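Local coordinates for protein ralf, proline/betaine transporter (Legionella pneumophila, PDB 4D7Q) that probably acts as a guanine nucleotide exchange factor, here as an engineered chimera joining a Legionella Sec7 domain to a Rickettsia capping domain, at residues 146-151 with 188-193. The protein carries 2 engineered substitutions. Residues are numbered along the deposited sequence; the frame is centred on the assembly and turned at random.
Sequences IMLNTD and ELYSEI
Tyr190 and Ile193 of helix 183-195 pack against Leu148 and Asn149 of helix 135-152, joining two helices of the all-helical Sec7 domain; both belong to the Legionella RalF part of the chimera. The axes of the two short segments come within 10.3 Å and cross at -43°, and the contact is small and buried. Tyr190 comes first. Its ring, swung back beside its own carbonyl carbon (chi1 -167°), meets one methyl of Leu148 obliquely: Leu148 CD2 lies 3.9 Å from both Tyr190 CD2 and Tyr190 CE2. The phenol OH hydrogen-bonds the backbone O of Met163, a residue that the Leu148 side chain also touches, which probably helps to hold the ring beside the leucine. One turn further on, the CA-CB bond of Ile193 is directed toward the other helix, and its two branches meet different things. The longer branch ends on the same leucine methyl, Ile193 CD1 to Leu148 CD2 3.9 Å, so that this methyl meets both the ring and the isoleucine. The shorter branch presses close to the backbone: Ile193 CG2 is 3.7 Å from Asn149 CA, where the two backbones come closest. Asn149 turns its amide toward the end of helix 183-195, with OD1 accepting from Phe198 N and ND2 donating to Lys196 O, so both ends of the buried amide are used. Ile193 O accepts from His153 NE2, just past the end of helix 135-152. Across the two segments themselves the amide adds a weak, strongly bent bond, Asn149 ND2 to Ile193 O, 2.9 Å long with an angle of 122° at the hydrogen.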
loop_
_atom_site.group_PDB
_atom_site.type_symbol
_atom_site.label_atom_id
_atom_site.label_comp_id
_atom_site.label_asym_id
_atom_site.label_seq_id
_atom_site.Cartn_x
_atom_site.Cartn_y
_atom_site.Cartn_z
ATOM N N ILE A 146 13.673 0.786 -7.016
ATOM C CA ILE A 146 13.149 1.720 -6.025
ATOM C C ILE A 146 14.146 1.882 -4.856
ATOM O O ILE A 146 14.461 3.008 -4.451
ATOM C CB ILE A 146 11.773 1.239 -5.492
ATOM C CG1 ILE A 146 10.674 1.270 -6.592
ATOM C CG2 ILE A 146 11.354 2.105 -4.274
ATOM C CD1 ILE A 146 9.334 0.420 -6.180
ATOM N N MET A 147 14.587 0.741 -4.292
ATOM C CA MET A 147 15.477 0.720 -3.139
ATOM C C MET A 147 16.815 1.352 -3.473
ATOM O O MET A 147 17.283 2.198 -2.703
ATOM C CB MET A 147 15.664 -0.703 -2.591
ATOM C CG MET A 147 16.693 -0.753 -1.453
ATOM S SD MET A 147 17.057 -2.418 -0.896
ATOM C CE MET A 147 18.030 -3.010 -2.195
ATOM N N LEU A 148 17.442 0.926 -4.603
ATOM C CA LEU A 148 18.724 1.483 -5.046
ATOM C C LEU A 148 18.621 2.978 -5.337
ATOM O O LEU A 148 19.474 3.756 -4.881
ATOM C CB LEU A 148 19.293 0.721 -6.240
ATOM C CG LEU A 148 20.701 1.162 -6.754
ATOM C CD1 LEU A 148 21.808 0.942 -5.685
ATOM C CD2 LEU A 148 21.067 0.418 -8.057
ATOM N N ASN A 149 17.591 3.388 -6.083
ATOM C CA ASN A 149 17.404 4.814 -6.392
ATOM C C ASN A 149 17.304 5.664 -5.133
ATOM O O ASN A 149 17.974 6.681 -5.048
ATOM C CB ASN A 149 16.221 5.047 -7.325
ATOM C CG ASN A 149 16.059 6.498 -7.687
ATOM O OD1 ASN A 149 15.386 7.224 -6.986
ATOM N ND2 ASN A 149 16.727 6.969 -8.738
ATOM N N THR A 150 16.530 5.215 -4.139
ATOM C CA THR A 150 16.369 5.921 -2.878
ATOM C C THR A 150 17.731 6.130 -2.183
ATOM O O THR A 150 18.030 7.234 -1.720
ATOM C CB THR A 150 15.349 5.195 -1.968
ATOM O OG1 THR A 150 14.167 4.880 -2.700
ATOM C CG2 THR A 150 14.955 6.024 -0.765
ATOM N N ASP A 151 18.533 5.068 -2.087
ATOM C CA ASP A 151 19.835 5.155 -1.423
ATOM C C ASP A 151 20.878 5.948 -2.177
ATOM O O ASP A 151 21.587 6.734 -1.548
ATOM C CB ASP A 151 20.357 3.754 -1.066
ATOM C CG ASP A 151 19.719 3.181 0.184
ATOM O OD1 ASP A 151 18.837 3.861 0.773
ATOM O OD2 ASP A 151 20.124 2.081 0.601
ATOM N N GLU A 188 22.772 0.056 -18.222
ATOM C CA GLU A 188 21.837 1.099 -18.589
ATOM C C GLU A 188 20.816 1.366 -17.476
ATOM O O GLU A 188 20.527 2.488 -17.164
ATOM C CB GLU A 188 21.149 0.767 -19.907
ATOM C CG GLU A 188 22.075 0.859 -21.105
ATOM C CD GLU A 188 21.581 0.163 -22.376
ATOM O OE1 GLU A 188 20.559 -0.566 -22.360
ATOM O OE2 GLU A 188 22.252 0.342 -23.418
ATOM N N LEU A 189 20.298 0.303 -16.896
ATOM C CA LEU A 189 19.455 0.381 -15.737
ATOM C C LEU A 189 20.109 1.179 -14.613
ATOM O O LEU A 189 19.554 2.116 -14.143
ATOM C CB LEU A 189 19.070 -1.003 -15.260
ATOM C CG LEU A 189 18.004 -0.987 -14.177
ATOM C CD1 LEU A 189 16.675 -1.546 -14.623
ATOM C CD2 LEU A 189 18.493 -1.711 -12.968
ATOM N N TYR A 190 21.316 0.791 -14.246
ATOM C CA TYR A 190 22.102 1.505 -13.272
ATOM C C TYR A 190 22.356 2.990 -13.601
ATOM O O TYR A 190 22.178 3.814 -12.768
ATOM C CB TYR A 190 23.405 0.781 -13.007
ATOM C CG TYR A 190 24.140 1.270 -11.798
ATOM C CD1 TYR A 190 24.960 2.372 -11.857
ATOM C CD2 TYR A 190 24.022 0.617 -10.607
ATOM C CE1 TYR A 190 25.618 2.822 -10.748
ATOM C CE2 TYR A 190 24.682 1.053 -9.492
ATOM C CZ TYR A 190 25.479 2.157 -9.573
ATOM O OH TYR A 190 26.135 2.580 -8.485
ATOM N N SER A 191 22.756 3.271 -14.831
ATOM C CA SER A 191 22.988 4.633 -15.317
ATOM C C SER A 191 21.746 5.522 -15.135
ATOM O O SER A 191 21.871 6.647 -14.673
ATOM C CB SER A 191 23.407 4.605 -16.790
ATOM O OG SER A 191 23.627 5.929 -17.248
ATOM N N GLU A 192 20.547 4.996 -15.448
ATOM C CA GLU A 192 19.287 5.742 -15.317
ATOM C C GLU A 192 18.868 5.913 -13.869
ATOM O O GLU A 192 18.321 6.959 -13.517
ATOM C CB GLU A 192 18.180 5.051 -16.088
ATOM C CG GLU A 192 18.396 5.036 -17.584
ATOM C CD GLU A 192 17.231 4.391 -18.292
ATOM O OE1 GLU A 192 16.104 4.911 -18.163
ATOM O OE2 GLU A 192 17.428 3.325 -18.910
ATOM N N ILE A 193 19.123 4.905 -13.026
ATOM C CA ILE A 193 18.843 4.992 -11.577
ATOM C C ILE A 193 19.719 6.125 -10.972
ATOM O O ILE A 193 19.221 6.992 -10.240
ATOM C CB ILE A 193 19.109 3.611 -10.888
ATOM C CG1 ILE A 193 17.981 2.611 -11.215
ATOM C CG2 ILE A 193 19.283 3.753 -9.391
ATOM C CD1 ILE A 193 18.292 1.112 -10.770
#